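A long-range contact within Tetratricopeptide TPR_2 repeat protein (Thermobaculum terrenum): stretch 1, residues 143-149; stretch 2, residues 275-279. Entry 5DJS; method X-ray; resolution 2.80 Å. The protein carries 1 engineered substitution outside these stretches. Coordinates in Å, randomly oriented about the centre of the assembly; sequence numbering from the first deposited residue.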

ATOM      1  N   TYR A 143      19.600 -11.091  -0.503  1.00 50.16           N
ATOM      2  CA  TYR A 143      19.481 -10.481   0.836  1.00 50.90           C
ATOM      3  C   TYR A 143      18.730 -11.282   1.904  1.00 49.10           C
ATOM      4  O   TYR A 143      18.839 -10.969   3.091  1.00 48.93           O
ATOM      5  N   ALA A 144      17.991 -12.311   1.500  1.00 48.91           N
ATOM      6  CA  ALA A 144      17.068 -13.004   2.402  1.00 49.01           C
ATOM      7  C   ALA A 144      17.409 -14.474   2.570  1.00 49.44           C
ATOM      8  O   ALA A 144      17.649 -14.925   3.686  1.00 52.18           O
ATOM      9  N   ASP A 145      17.421 -15.216   1.467  1.00 48.20           N
ATOM     10  CA  ASP A 145      17.637 -16.672   1.500  1.00 49.01           C
ATOM     11  C   ASP A 145      18.971 -17.144   2.118  1.00 49.70           C
ATOM     12  O   ASP A 145      19.011 -18.214   2.719  1.00 51.56           O
ATOM     13  N   PRO A 146      20.063 -16.363   1.974  1.00 50.52           N
ATOM     14  CA  PRO A 146      21.291 -16.691   2.710  1.00 50.27           C
ATOM     15  C   PRO A 146      21.119 -16.810   4.220  1.00 50.09           C
ATOM     16  O   PRO A 146      21.778 -17.643   4.838  1.00 54.34           O
ATOM     17  N   LEU A 147      20.239 -15.996   4.796  1.00 49.18           N
ATOM     18  CA  LEU A 147      19.962 -16.023   6.238  1.00 48.74           C
ATOM     19  C   LEU A 147      19.018 -17.162   6.713  1.00 49.91           C
ATOM     20  O   LEU A 147      18.924 -17.421   7.918  1.00 47.82           O
ATOM     21  N   THR A 148      18.340 -17.840   5.784  1.00 48.42           N
ATOM     22  CA  THR A 148      17.228 -18.724   6.127  1.00 50.22           C
ATOM     23  C   THR A 148      17.655 -20.159   6.444  1.00 48.26           C
ATOM     24  O   THR A 148      18.196 -20.834   5.567  1.00 45.53           O
ATOM     25  N   PRO A 149      17.372 -20.645   7.677  1.00 50.46           N
ATOM     26  CA  PRO A 149      17.620 -22.061   7.954  1.00 52.67           C
ATOM     27  C   PRO A 149      16.503 -22.934   7.390  1.00 56.97           C
ATOM     28  O   PRO A 149      15.489 -22.415   6.903  1.00 60.22           O
ATOM     29  N   GLY A 275       9.196 -13.175  -2.678  1.00 38.87           N
ATOM     30  CA  GLY A 275      10.304 -13.826  -3.339  1.00 39.16           C
ATOM     31  C   GLY A 275      11.079 -14.771  -2.438  1.00 39.36           C
ATOM     32  O   GLY A 275      11.950 -15.509  -2.934  1.00 39.78           O
ATOM     33  N   MET A 276      10.749 -14.781  -1.139  1.00 37.03           N
ATOM     34  CA  MET A 276      11.574 -15.424  -0.112  1.00 37.84           C
ATOM     35  C   MET A 276      11.205 -16.894   0.097  1.00 40.92           C
ATOM     36  O   MET A 276      10.032 -17.248   0.044  1.00 40.73           O
ATOM     37  N   ARG A 277      12.214 -17.729   0.369  1.00 48.20           N
ATOM     38  CA  ARG A 277      12.004 -19.096   0.890  1.00 51.27           C
ATOM     39  C   ARG A 277      11.426 -19.064   2.306  1.00 48.41           C
ATOM     40  O   ARG A 277      10.565 -19.880   2.636  1.00 49.56           O
ATOM     41  N   ALA A 278      11.921 -18.129   3.128  1.00 44.87           N
ATOM     42  CA  ALA A 278      11.515 -17.985   4.537  1.00 44.25           C
ATOM     43  C   ALA A 278      10.035 -17.660   4.791  1.00 44.14           C
ATOM     44  O   ALA A 278       9.537 -17.892   5.903  1.00 41.57           O
ATOM     45  N   MET A 279       9.340 -17.109   3.795  1.00 44.09           N
ATOM     46  CA  MET A 279       7.904 -16.857   3.922  1.00 42.52           C
ATOM     47  C   MET A 279       7.133 -18.108   3.486  1.00 42.25           C
ATOM     48  O   MET A 279       7.234 -18.559   2.344  1.00 41.25           O
TER

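A small contact between distant parts of a chain may centre on one well-directed polar bond, with a few side chains packing around it, and the approach of residues 143-149 to 275-279, burying 265 Å² in all, is a compact example. The polar element is D145. Its CA-to-CB bond runs sideways to the other stretch, but with chi1 in the m well (-67°) the carboxylate comes nearer, and OD1 of D145 accepts a hydrogen bond from the backbone N of R277 at 3.1 Å. The N-H...O angle of 167° is nearly straight, so a side chain here satisfies a main-chain donor in a segment without regular helix or strand.

The same carboxylate also meets aliphatic atoms. The CA-to-CB bond of R277 points toward the first stretch, with chi1 m, which places its CG 3.4 Å from OD2 of D145; chi2 is t, and the guanidinium group lies farther off.

Apolar packing is sparse. CB of A144, directed toward the partner, rests 3.9 Å from CG of M276, whose CA-to-CB bond runs sideways and whose chi angles are m, t, p.

Elsewhere in the contact, a hydroxyl meets a methyl in van der Waals contact: OG1 of T148 (chi1 m) lies 3.5 Å from CB of A278, and that hydroxyl finds its hydrogen bond elsewhere in the structure.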

ATOM      1  CB  TYR A 143      18.853  -9.088   0.703  1.00 53.39           C
ATOM      2  CG  TYR A 143      19.565  -8.219  -0.306  1.00 58.59           C
ATOM      3  CD1 TYR A 143      20.934  -7.950  -0.180  1.00 62.15           C
ATOM      4  CD2 TYR A 143      18.888  -7.689  -1.404  1.00 58.25           C
ATOM      5  CE1 TYR A 143      21.598  -7.166  -1.120  1.00 66.27           C
ATOM      6  CE2 TYR A 143      19.541  -6.911  -2.341  1.00 61.21           C
ATOM      7  CZ  TYR A 143      20.884  -6.652  -2.205  1.00 63.66           C
ATOM      8  OH  TYR A 143      21.456  -5.873  -3.173  1.00 65.09           O
ATOM      9  CB  ALA A 144      15.645 -12.858   1.892  1.00 48.52           C
ATOM     10  CB  ASP A 145      17.446 -17.278   0.101  1.00 48.84           C
ATOM     11  CG  ASP A 145      15.992 -17.200  -0.392  1.00 49.73           C
ATOM     12  OD1 ASP A 145      15.105 -16.689   0.346  1.00 50.54           O
ATOM     13  OD2 ASP A 145      15.738 -17.655  -1.529  1.00 47.57           O
ATOM     14  CB  PRO A 146      22.219 -15.518   2.370  1.00 49.98           C
ATOM     15  CG  PRO A 146      21.830 -15.166   0.972  1.00 50.43           C
ATOM     16  CD  PRO A 146      20.334 -15.382   0.902  1.00 51.19           C
ATOM     17  CB  LEU A 147      19.378 -14.673   6.670  1.00 48.84           C
ATOM     18  CG  LEU A 147      20.251 -13.429   6.486  1.00 50.62           C
ATOM     19  CD1 LEU A 147      19.455 -12.155   6.711  1.00 50.97           C
ATOM     20  CD2 LEU A 147      21.435 -13.461   7.440  1.00 52.49           C
ATOM     21  CB  THR A 148      16.178 -18.753   4.975  1.00 50.03           C
ATOM     22  OG1 THR A 148      15.765 -17.418   4.657  1.00 52.79           O
ATOM     23  CG2 THR A 148      14.950 -19.577   5.363  1.00 48.99           C
ATOM     24  CB  PRO A 149      17.624 -22.116   9.480  1.00 51.42           C
ATOM     25  CG  PRO A 149      16.628 -21.079   9.875  1.00 52.07           C
ATOM     26  CD  PRO A 149      16.718 -19.989   8.832  1.00 52.39           C
ATOM     27  CB  MET A 276      11.409 -14.691   1.223  1.00 35.69           C
ATOM     28  CG  MET A 276      11.869 -13.249   1.212  1.00 36.08           C
ATOM     29  SD  MET A 276      11.352 -12.345   2.685  1.00 37.96           S
ATOM     30  CE  MET A 276      12.306 -13.168   3.956  1.00 38.15           C
ATOM     31  CB  ARG A 277      13.318 -19.888   0.954  1.00 58.49           C
ATOM     32  CG  ARG A 277      13.923 -20.289  -0.380  1.00 63.81           C
ATOM     33  CD  ARG A 277      15.215 -21.073  -0.171  1.00 69.47           C
ATOM     34  NE  ARG A 277      15.048 -22.497  -0.474  1.00 77.13           N
ATOM     35  CZ  ARG A 277      15.235 -23.068  -1.675  1.00 87.67           C
ATOM     36  NH1 ARG A 277      15.609 -22.353  -2.744  1.00 88.64           N
ATOM     37  NH2 ARG A 277      15.048 -24.381  -1.816  1.00 89.35           N
ATOM     38  CB  ALA A 278      12.376 -16.938   5.224  1.00 44.20           C
ATOM     39  CB  MET A 279       7.497 -15.638   3.105  1.00 41.43           C
ATOM     40  CG  MET A 279       6.170 -15.020   3.521  1.00 41.27           C
ATOM     41  SD  MET A 279       6.145 -14.275   5.172  1.00 41.52           S
ATOM     42  CE  MET A 279       7.322 -12.929   5.002  1.00 39.93           C
TER